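Local coordinates for protein GDP-mannose-dependent alpha-(1-6)-phosphatidylinositol monomannoside mannosyltransferase (Corynebacterium glutamicum, PDB 3OKP) that is a glycosyltransferase of the two-domain GT-B type, modelled with guanosine-5'-diphosphate-alpha-D-mannose bound, at residues 4-12 with 81-92; 276-284 with 306-314. All coordinates share one frame; numbering follows the deposited sequence.

Interaction 1 of 2, residues 4-12 with 81-92; sequences SRKTLVVTN and IIREREIDNVWF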
loop_
_atom_site.group_PDB
_atom_site.type_symbol
_atom_site.label_atom_id
_atom_site.label_comp_id
_atom_site.label_asym_id
_atom_site.label_seq_id
_atom_site.Cartn_x
_atom_site.Cartn_y
_atom_site.Cartn_z
ATOM N N SER A 4 16.917 -16.137 19.220
ATOM C CA SER A 4 16.228 -15.182 18.304
ATOM C C SER A 4 17.179 -14.084 17.832
ATOM O O SER A 4 17.925 -13.509 18.625
ATOM C CB SER A 4 15.006 -14.565 18.995
ATOM O OG SER A 4 14.491 -13.462 18.263
ATOM N N ARG A 5 17.148 -13.806 16.533
ATOM C CA ARG A 5 17.926 -12.709 15.967
ATOM C C ARG A 5 17.263 -11.366 16.271
ATOM O O ARG A 5 16.037 -11.231 16.190
ATOM C CB ARG A 5 18.108 -12.898 14.460
ATOM C CG ARG A 5 18.980 -14.094 14.085
ATOM C CD ARG A 5 19.072 -14.282 12.577
ATOM N NE ARG A 5 19.704 -13.142 11.909
ATOM C CZ ARG A 5 21.017 -12.985 11.754
ATOM N NH1 ARG A 5 21.866 -13.892 12.218
ATOM N NH2 ARG A 5 21.484 -11.911 11.130
ATOM N N LYS A 6 18.087 -10.383 16.620
ATOM C CA LYS A 6 17.627 -9.053 17.006
ATOM C C LYS A 6 17.803 -8.071 15.849
ATOM O O LYS A 6 18.828 -8.085 15.163
ATOM C CB LYS A 6 18.410 -8.576 18.229
ATOM C CG LYS A 6 17.713 -7.530 19.080
ATOM C CD LYS A 6 18.317 -7.530 20.478
ATOM C CE LYS A 6 17.809 -6.375 21.326
ATOM N NZ LYS A 6 18.531 -6.320 22.634
ATOM N N THR A 7 16.798 -7.220 15.646
ATOM C CA THR A 7 16.773 -6.299 14.511
ATOM C C THR A 7 16.730 -4.837 14.946
ATOM O O THR A 7 15.915 -4.449 15.790
ATOM C CB THR A 7 15.568 -6.585 13.579
ATOM O OG1 THR A 7 15.578 -7.962 13.186
ATOM C CG2 THR A 7 15.617 -5.704 12.328
ATOM N N LEU A 8 17.620 -4.037 14.362
ATOM C CA LEU A 8 17.554 -2.586 14.481
ATOM C C LEU A 8 16.947 -2.012 13.206
ATOM O O LEU A 8 17.477 -2.216 12.110
ATOM C CB LEU A 8 18.941 -1.982 14.737
ATOM C CG LEU A 8 19.057 -0.454 14.836
ATOM C CD1 LEU A 8 18.340 0.086 16.073
ATOM C CD2 LEU A 8 20.515 -0.028 14.831
ATOM N N VAL A 9 15.827 -1.312 13.358
ATOM C CA VAL A 9 15.167 -0.638 12.242
ATOM C C VAL A 9 15.652 0.810 12.180
ATOM O O VAL A 9 15.464 1.577 13.130
ATOM C CB VAL A 9 13.618 -0.686 12.370
ATOM C CG1 VAL A 9 12.952 -0.031 11.162
ATOM C CG2 VAL A 9 13.129 -2.124 12.537
ATOM N N VAL A 10 16.287 1.166 11.065
ATOM C CA VAL A 10 16.866 2.496 10.871
ATOM C C VAL A 10 16.008 3.254 9.865
ATOM O O VAL A 10 15.877 2.832 8.716
ATOM C CB VAL A 10 18.335 2.409 10.373
ATOM C CG1 VAL A 10 18.912 3.804 10.110
ATOM C CG2 VAL A 10 19.198 1.650 11.374
ATOM N N THR A 11 15.426 4.371 10.297
ATOM C CA THR A 11 14.400 5.033 9.490
ATOM C C THR A 11 14.191 6.518 9.793
ATOM O O THR A 11 14.233 6.948 10.948
ATOM C CB THR A 11 13.037 4.268 9.581
ATOM O OG1 THR A 11 12.069 4.882 8.725
ATOM C CG2 THR A 11 12.507 4.217 11.021
ATOM N N ASN A 12 13.965 7.285 8.728
ATOM C CA ASN A 12 13.488 8.657 8.834
ATOM C C ASN A 12 11.956 8.698 8.827
ATOM O O ASN A 12 11.354 9.748 9.048
ATOM C CB ASN A 12 14.046 9.496 7.679
ATOM C CG ASN A 12 13.758 10.981 7.836
ATOM O OD1 ASN A 12 14.037 11.572 8.877
ATOM N ND2 ASN A 12 13.195 11.587 6.797
ATOM N N ILE A 81 24.615 1.579 18.741
ATOM C CA ILE A 81 23.386 0.857 19.079
ATOM C C ILE A 81 23.515 -0.618 18.686
ATOM O O ILE A 81 23.154 -1.507 19.464
ATOM C CB ILE A 81 22.133 1.494 18.418
ATOM C CG1 ILE A 81 21.900 2.911 18.961
ATOM C CG2 ILE A 81 20.892 0.622 18.650
ATOM C CD1 ILE A 81 20.968 3.769 18.101
ATOM N N ILE A 82 24.040 -0.864 17.485
ATOM C CA ILE A 82 24.293 -2.223 16.994
ATOM C C ILE A 82 25.086 -3.047 18.015
ATOM O O ILE A 82 24.723 -4.183 18.325
ATOM C CB ILE A 82 25.002 -2.212 15.606
ATOM C CG1 ILE A 82 24.020 -1.772 14.513
ATOM C CG2 ILE A 82 25.594 -3.590 15.271
ATOM C CD1 ILE A 82 24.677 -1.281 13.228
ATOM N N ARG A 83 26.153 -2.457 18.549
ATOM C CA ARG A 83 27.004 -3.145 19.514
ATOM C C ARG A 83 26.389 -3.231 20.916
ATOM O O ARG A 83 26.496 -4.269 21.571
ATOM C CB ARG A 83 28.398 -2.510 19.552
ATOM C CG ARG A 83 29.167 -2.679 18.236
ATOM C CD ARG A 83 30.534 -2.020 18.277
ATOM N NE ARG A 83 30.451 -0.561 18.178
ATOM C CZ ARG A 83 30.830 0.149 17.120
ATOM N NH1 ARG A 83 31.334 -0.449 16.047
ATOM N NH2 ARG A 83 30.715 1.471 17.137
ATOM N N GLU A 84 25.736 -2.158 21.362
ATOM C CA GLU A 84 25.139 -2.114 22.704
ATOM C C GLU A 84 23.926 -3.035 22.852
ATOM O O GLU A 84 23.765 -3.699 23.879
ATOM C CB GLU A 84 24.753 -0.683 23.090
ATOM N N ARG A 85 23.079 -3.074 21.824
ATOM C CA ARG A 85 21.889 -3.921 21.848
ATOM C C ARG A 85 22.133 -5.301 21.237
ATOM O O ARG A 85 21.195 -6.084 21.081
ATOM C CB ARG A 85 20.709 -3.222 21.157
ATOM C CG ARG A 85 20.106 -2.062 21.942
ATOM C CD ARG A 85 19.270 -2.548 23.132
ATOM N NE ARG A 85 18.681 -1.435 23.875
ATOM C CZ ARG A 85 19.165 -0.938 25.011
ATOM N NH1 ARG A 85 20.261 -1.451 25.565
ATOM N NH2 ARG A 85 18.546 0.077 25.601
ATOM N N GLU A 86 23.391 -5.593 20.903
ATOM C CA GLU A 86 23.787 -6.867 20.281
ATOM C C GLU A 86 22.929 -7.204 19.052
ATOM O O GLU A 86 22.318 -8.275 18.964
ATOM C CB GLU A 86 23.785 -8.011 21.307
ATOM C CG GLU A 86 24.912 -7.927 22.336
ATOM C CD GLU A 86 25.059 -9.195 23.165
ATOM O OE1 GLU A 86 24.062 -9.641 23.776
ATOM O OE2 GLU A 86 26.181 -9.743 23.214
ATOM N N ILE A 87 22.901 -6.265 18.110
ATOM C CA ILE A 87 22.043 -6.344 16.931
ATOM C C ILE A 87 22.594 -7.304 15.873
ATOM O O ILE A 87 23.767 -7.232 15.499
ATOM C CB ILE A 87 21.814 -4.928 16.321
ATOM C CG1 ILE A 87 21.068 -4.009 17.309
ATOM C CG2 ILE A 87 21.104 -5.005 14.973
ATOM C CD1 ILE A 87 19.678 -4.490 17.741
ATOM N N ASP A 88 21.723 -8.197 15.404
ATOM C CA ASP A 88 22.042 -9.158 14.353
ATOM C C ASP A 88 21.668 -8.624 12.973
ATOM O O ASP A 88 22.459 -8.715 12.034
ATOM C CB ASP A 88 21.309 -10.482 14.609
ATOM C CG ASP A 88 21.670 -11.098 15.948
ATOM O OD1 ASP A 88 22.831 -11.529 16.112
ATOM O OD2 ASP A 88 20.791 -11.153 16.834
ATOM N N ASN A 89 20.455 -8.082 12.859
ATOM C CA ASN A 89 19.945 -7.541 11.597
ATOM C C ASN A 89 19.815 -6.030 11.646
ATOM O O ASN A 89 19.334 -5.478 12.632
ATOM C CB ASN A 89 18.561 -8.114 11.257
ATOM C CG ASN A 89 18.500 -9.623 11.348
ATOM O OD1 ASN A 89 19.299 -10.334 10.739
ATOM N ND2 ASN A 89 17.523 -10.122 12.096
ATOM N N VAL A 90 20.226 -5.370 10.569
ATOM C CA VAL A 90 19.962 -3.946 10.395
ATOM C C VAL A 90 19.019 -3.775 9.208
ATOM O O VAL A 90 19.346 -4.153 8.076
ATOM C CB VAL A 90 21.265 -3.127 10.205
ATOM C CG1 VAL A 90 20.955 -1.662 9.887
ATOM C CG2 VAL A 90 22.126 -3.217 11.450
ATOM N N TRP A 91 17.841 -3.227 9.486
ATOM C CA TRP A 91 16.802 -3.065 8.483
ATOM C C TRP A 91 16.550 -1.585 8.208
ATOM O O TRP A 91 16.019 -0.866 9.056
ATOM C CB TRP A 91 15.517 -3.776 8.938
ATOM C CG TRP A 91 14.343 -3.688 7.993
ATOM C CD1 TRP A 91 14.375 -3.426 6.649
ATOM C CD2 TRP A 91 12.964 -3.910 8.322
ATOM N NE1 TRP A 91 13.102 -3.448 6.130
ATOM C CE2 TRP A 91 12.217 -3.747 7.131
ATOM C CE3 TRP A 91 12.285 -4.224 9.509
ATOM C CZ2 TRP A 91 10.824 -3.885 7.093
ATOM C CZ3 TRP A 91 10.897 -4.362 9.470
ATOM C CH2 TRP A 91 10.184 -4.192 8.268
ATOM N N PHE A 92 16.959 -1.136 7.024
ATOM C CA PHE A 92 16.644 0.209 6.564
ATOM C C PHE A 92 15.235 0.194 5.980
ATOM O O PHE A 92 14.996 -0.395 4.919
ATOM C CB PHE A 92 17.671 0.701 5.536
ATOM C CG PHE A 92 19.073 0.801 6.080
ATOM C CD1 PHE A 92 19.476 1.922 6.801
ATOM C CD2 PHE A 92 19.987 -0.228 5.878
ATOM C CE1 PHE A 92 20.770 2.016 7.315
ATOM C CE2 PHE A 92 21.281 -0.143 6.386
ATOM C CZ PHE A 92 21.672 0.982 7.107
#

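Interaction 2 of 2, residues 276-284 with 306-314; sequences FAMPARTRG and VIAGTSGGA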
loop_
_atom_site.group_PDB
_atom_site.type_symbol
_atom_site.label_atom_id
_atom_site.label_comp_id
_atom_site.label_asym_id
_atom_site.label_seq_id
_atom_site.Cartn_x
_atom_site.Cartn_y
_atom_site.Cartn_z
ATOM N N PHE A 276 -16.102 -2.844 -6.341
ATOM C CA PHE A 276 -15.036 -1.861 -6.167
ATOM C C PHE A 276 -14.304 -1.705 -7.494
ATOM O O PHE A 276 -13.867 -2.690 -8.091
ATOM C CB PHE A 276 -14.046 -2.259 -5.063
ATOM C CG PHE A 276 -12.890 -1.292 -4.912
ATOM C CD1 PHE A 276 -11.716 -1.460 -5.653
ATOM C CD2 PHE A 276 -12.984 -0.205 -4.046
ATOM C CE1 PHE A 276 -10.656 -0.558 -5.531
ATOM C CE2 PHE A 276 -11.929 0.696 -3.911
ATOM C CZ PHE A 276 -10.764 0.521 -4.658
ATOM N N ALA A 277 -14.173 -0.463 -7.949
ATOM C CA ALA A 277 -13.500 -0.179 -9.211
ATOM C C ALA A 277 -12.508 0.966 -9.058
ATOM O O ALA A 277 -12.829 2.012 -8.486
ATOM C CB ALA A 277 -14.522 0.131 -10.302
ATOM N N MET A 278 -11.296 0.747 -9.560
ATOM C CA MET A 278 -10.275 1.788 -9.632
ATOM C C MET A 278 -9.363 1.436 -10.805
ATOM O O MET A 278 -8.385 0.707 -10.633
ATOM C CB MET A 278 -9.494 1.903 -8.313
ATOM C CG MET A 278 -8.714 3.208 -8.153
ATOM S SD MET A 278 -7.033 3.156 -8.818
ATOM C CE MET A 278 -6.149 2.404 -7.454
ATOM N N PRO A 279 -9.704 1.933 -12.010
ATOM C CA PRO A 279 -8.976 1.576 -13.225
ATOM C C PRO A 279 -7.704 2.409 -13.400
ATOM O O PRO A 279 -7.620 3.246 -14.304
ATOM C CB PRO A 279 -9.995 1.849 -14.336
ATOM C CG PRO A 279 -10.862 2.945 -13.796
ATOM C CD PRO A 279 -10.812 2.871 -12.285
ATOM N N ALA A 280 -6.730 2.165 -12.525
ATOM C CA ALA A 280 -5.454 2.883 -12.523
ATOM C C ALA A 280 -4.740 2.816 -13.873
ATOM O O ALA A 280 -4.662 1.752 -14.493
ATOM C CB ALA A 280 -4.545 2.345 -11.414
ATOM N N ARG A 281 -4.242 3.965 -14.324
ATOM C CA ARG A 281 -3.438 4.041 -15.542
ATOM C C ARG A 281 -2.068 4.644 -15.242
ATOM O O ARG A 281 -1.931 5.486 -14.349
ATOM C CB ARG A 281 -4.155 4.845 -16.637
ATOM C CG ARG A 281 -4.307 6.335 -16.346
ATOM C CD ARG A 281 -4.853 7.084 -17.554
ATOM N NE ARG A 281 -5.051 8.504 -17.271
ATOM C CZ ARG A 281 -6.135 9.019 -16.696
ATOM N NH1 ARG A 281 -7.140 8.234 -16.330
ATOM N NH2 ARG A 281 -6.213 10.328 -16.483
ATOM N N THR A 282 -1.057 4.203 -15.985
ATOM C CA THR A 282 0.286 4.762 -15.858
ATOM C C THR A 282 0.379 6.080 -16.623
ATOM O O THR A 282 -0.050 6.173 -17.773
ATOM C CB THR A 282 1.362 3.761 -16.331
ATOM O OG1 THR A 282 1.280 2.578 -15.531
ATOM C CG2 THR A 282 2.766 4.354 -16.196
ATOM N N ARG A 283 0.923 7.093 -15.953
ATOM C CA ARG A 283 1.089 8.430 -16.513
ATOM C C ARG A 283 2.492 8.954 -16.217
ATOM O O ARG A 283 3.384 8.187 -15.845
ATOM C CB ARG A 283 0.056 9.385 -15.910
ATOM C CG ARG A 283 -1.365 9.193 -16.410
ATOM C CD ARG A 283 -2.362 9.980 -15.572
ATOM N NE ARG A 283 -1.797 11.226 -15.053
ATOM C CZ ARG A 283 -1.933 12.424 -15.615
ATOM N NH1 ARG A 283 -2.631 12.581 -16.734
ATOM N NH2 ARG A 283 -1.371 13.474 -15.044
ATOM N N GLY A 284 2.673 10.264 -16.378
ATOM C CA GLY A 284 3.916 10.946 -16.022
ATOM C C GLY A 284 5.153 10.365 -16.679
ATOM O O GLY A 284 6.208 10.272 -16.051
ATOM N N VAL A 306 -13.566 -6.925 -7.536
ATOM C CA VAL A 306 -12.663 -5.832 -7.887
ATOM C C VAL A 306 -12.503 -5.652 -9.395
ATOM O O VAL A 306 -12.337 -6.619 -10.130
ATOM C CB VAL A 306 -11.267 -6.013 -7.222
ATOM C CG1 VAL A 306 -10.243 -5.031 -7.792
ATOM C CG2 VAL A 306 -11.375 -5.845 -5.716
ATOM N N ILE A 307 -12.577 -4.403 -9.844
ATOM C CA ILE A 307 -12.078 -4.039 -11.162
ATOM C C ILE A 307 -10.827 -3.185 -10.945
ATOM O O ILE A 307 -10.881 -2.123 -10.314
ATOM C CB ILE A 307 -13.136 -3.317 -12.036
ATOM C CG1 ILE A 307 -14.301 -4.266 -12.348
ATOM C CG2 ILE A 307 -12.503 -2.795 -13.333
ATOM C CD1 ILE A 307 -15.474 -3.624 -13.055
ATOM N N ALA A 308 -9.698 -3.690 -11.431
ATOM C CA ALA A 308 -8.409 -3.021 -11.286
ATOM C C ALA A 308 -7.916 -2.517 -12.638
ATOM O O ALA A 308 -8.401 -2.950 -13.689
ATOM C CB ALA A 308 -7.390 -3.968 -10.657
ATOM N N GLY A 309 -6.961 -1.592 -12.602
ATOM C CA GLY A 309 -6.360 -1.048 -13.817
ATOM C C GLY A 309 -5.106 -1.789 -14.239
ATOM O O GLY A 309 -4.658 -2.723 -13.564
ATOM N N THR A 310 -4.542 -1.366 -15.365
ATOM C CA THR A 310 -3.367 -2.012 -15.948
ATOM C C THR A 310 -2.050 -1.447 -15.412
ATOM O O THR A 310 -0.984 -1.991 -15.698
ATOM C CB THR A 310 -3.360 -1.878 -17.484
ATOM O OG1 THR A 310 -3.481 -0.494 -17.839
ATOM C CG2 THR A 310 -4.508 -2.672 -18.109
ATOM N N SER A 311 -2.129 -0.363 -14.641
ATOM C CA SER A 311 -0.941 0.359 -14.174
ATOM C C SER A 311 -0.076 -0.419 -13.188
ATOM O O SER A 311 -0.571 -0.924 -12.180
ATOM C CB SER A 311 -1.336 1.688 -13.535
ATOM O OG SER A 311 -0.185 2.450 -13.204
ATOM N N GLY A 312 1.217 -0.495 -13.494
ATOM C CA GLY A 312 2.222 -1.034 -12.577
ATOM C C GLY A 312 1.919 -2.382 -11.959
ATOM O O GLY A 312 1.743 -3.375 -12.667
ATOM N N GLY A 313 1.865 -2.410 -10.629
ATOM C CA GLY A 313 1.613 -3.644 -9.885
ATOM C C GLY A 313 0.151 -3.934 -9.590
ATOM O O GLY A 313 -0.158 -4.928 -8.936
ATOM N N ALA A 314 -0.749 -3.074 -10.071
ATOM C CA ALA A 314 -2.196 -3.244 -9.849
ATOM C C ALA A 314 -2.754 -4.629 -10.220
ATOM O O ALA A 314 -3.489 -5.217 -9.421
ATOM C CB ALA A 314 -2.997 -2.137 -10.540
HETATM O O HOH W 1 -5.912 1.415 -16.879
HETATM O O HOH W 2 -1.782 4.643 -11.928
HETATM O O HOH W 3 -1.542 1.985 -17.646
HETATM O O HOH W 4 2.394 0.275 -16.280
#

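Interaction 1 of 2, residues 4-12 with 81-92
Leu-8, Lys-6 and Asn-89 are the residues most buried by this contact between parallel strands 7-11 and 89-92. Leu-8 joins its neighbour strand through the backbone, its N donating to Asn-89 O and its O accepting from Trp-91 N. With CG anti to the backbone N (chi1 178°), its two methyls pack against the C-terminal end of helix 72-84: CD1 of Leu-8 meets CG2 of Ile-81 at 3.7 Å, and CD2 of Leu-8 reaches CG1 of Ile-82 at 3.9 Å. Ile-87 CG2 packs on Leu-8 CB, and Val-38 and Phe-40 of strand 37-42 border the same leucine.

Lys-6 works with both backbone and side chain. Its N donates to the anti lone pair of Asp-88 OD2, 2.8 Å away and almost straight at 169°, while its O takes N-H groups from both Asp-88 and Asn-89. The extended side chain runs past Ile-87 CD1 and sets NZ 3.1 Å from Arg-85 O, the carbonyl of the first residue beyond the helix.

Asn-89 splits its amide. OD1 is gripped by Arg-5 NH2 at 2.7 Å and by Arg-5 NE at 3.1 Å, both coming from one face of the amide, whereas ND2 donates to Thr-7 OG1 at 3.1 Å and also meets Leu-376 O. The guanidinium, turned 43° from the amide, has Asp-88 CB over one face.

Chemically, this pairing of two interior parallel strands of a Rossmann-like sheet is apolar where Leu-8 meets Ile-81 and Ile-82, and polar at its N-terminal entry, where the two Arg-5 bonds and the Thr-7 bond should fix the Asn-89 amide against flipping.

Interaction 2 of 2, residues 276-284 with 306-314
The phenyl ring of Phe-276 meets Val-306 obliquely, with CD1 of Phe-276 4.4 Å from CG2 of Val-306; Val-295 and Ala-299 of helix 294-301 also touch this ring. Turned to the other side of the sheet, Ala-277 CB rests 4.1 Å from Ile-307 CB, close to Leu-216 of helix 213-226. Two backbone bonds, both 169° at the hydrogen, tie the strands: Ile-307 N to Phe-276 O at 2.8 Å and Met-278 N to Ile-307 O at 3.0 Å.

Strand 275-278, helix 294-301 and strand 306-308 form a beta-alpha-beta crossover of the Rossmann-like sheet in a GT-B glycosyltransferase, the axes of segments 276-278 and 306-308 only 5° from parallel. The side chain of Met-278 comes within about 5 Å of the bound guanosine-5'-diphosphate-alpha-D-mannose.

Past the strands, Pro-279 centres an inverse gamma turn, and the chain closes on Gly-309, whose lack of a side chain lets its CA approach to 3.8 Å of Pro-279 CA. Ala-280 O then accepts a weak bond from Ser-311 N.

Farther along, hydroxyls take over. Ser-311 OG, anti to its own amide nitrogen (chi1 -174°), reaches across to Thr-282 OG1 at 2.8 Å, and it also engages Glu-290 N outside the pair. One water joins Arg-281 O to Ser-311 OG; a second bridges Thr-282 N and Thr-310 OG1, the latter hydroxyl also bonded to Glu-327. A third links Thr-282 OG1 with Gly-312 N, inside the type II' turn that runs from Ser-311 to Ala-314.

From the N terminus, interaction 1 opens with strand 7-11 and closes when the chain returns as strand 89-92, enclosing 68 residues that include strands 37-42 and 59-63. Strands 112-116, 143-146 and 164-167 then complete this seven-stranded parallel sheet. The chain goes on to a second parallel sheet beginning with strand 200-204, where interaction 2 closes a shorter loop of 21 residues carrying helix 294-301. The loops follow in series, neither nesting nor crossing. The centres of interactions 1 and 2 lie about 37 Å apart, and their nearest atoms about 19 Å apart. Interaction 1 pairs adjacent strands of the first sheet and interaction 2 adjacent strands of the second, so neither bridges the two.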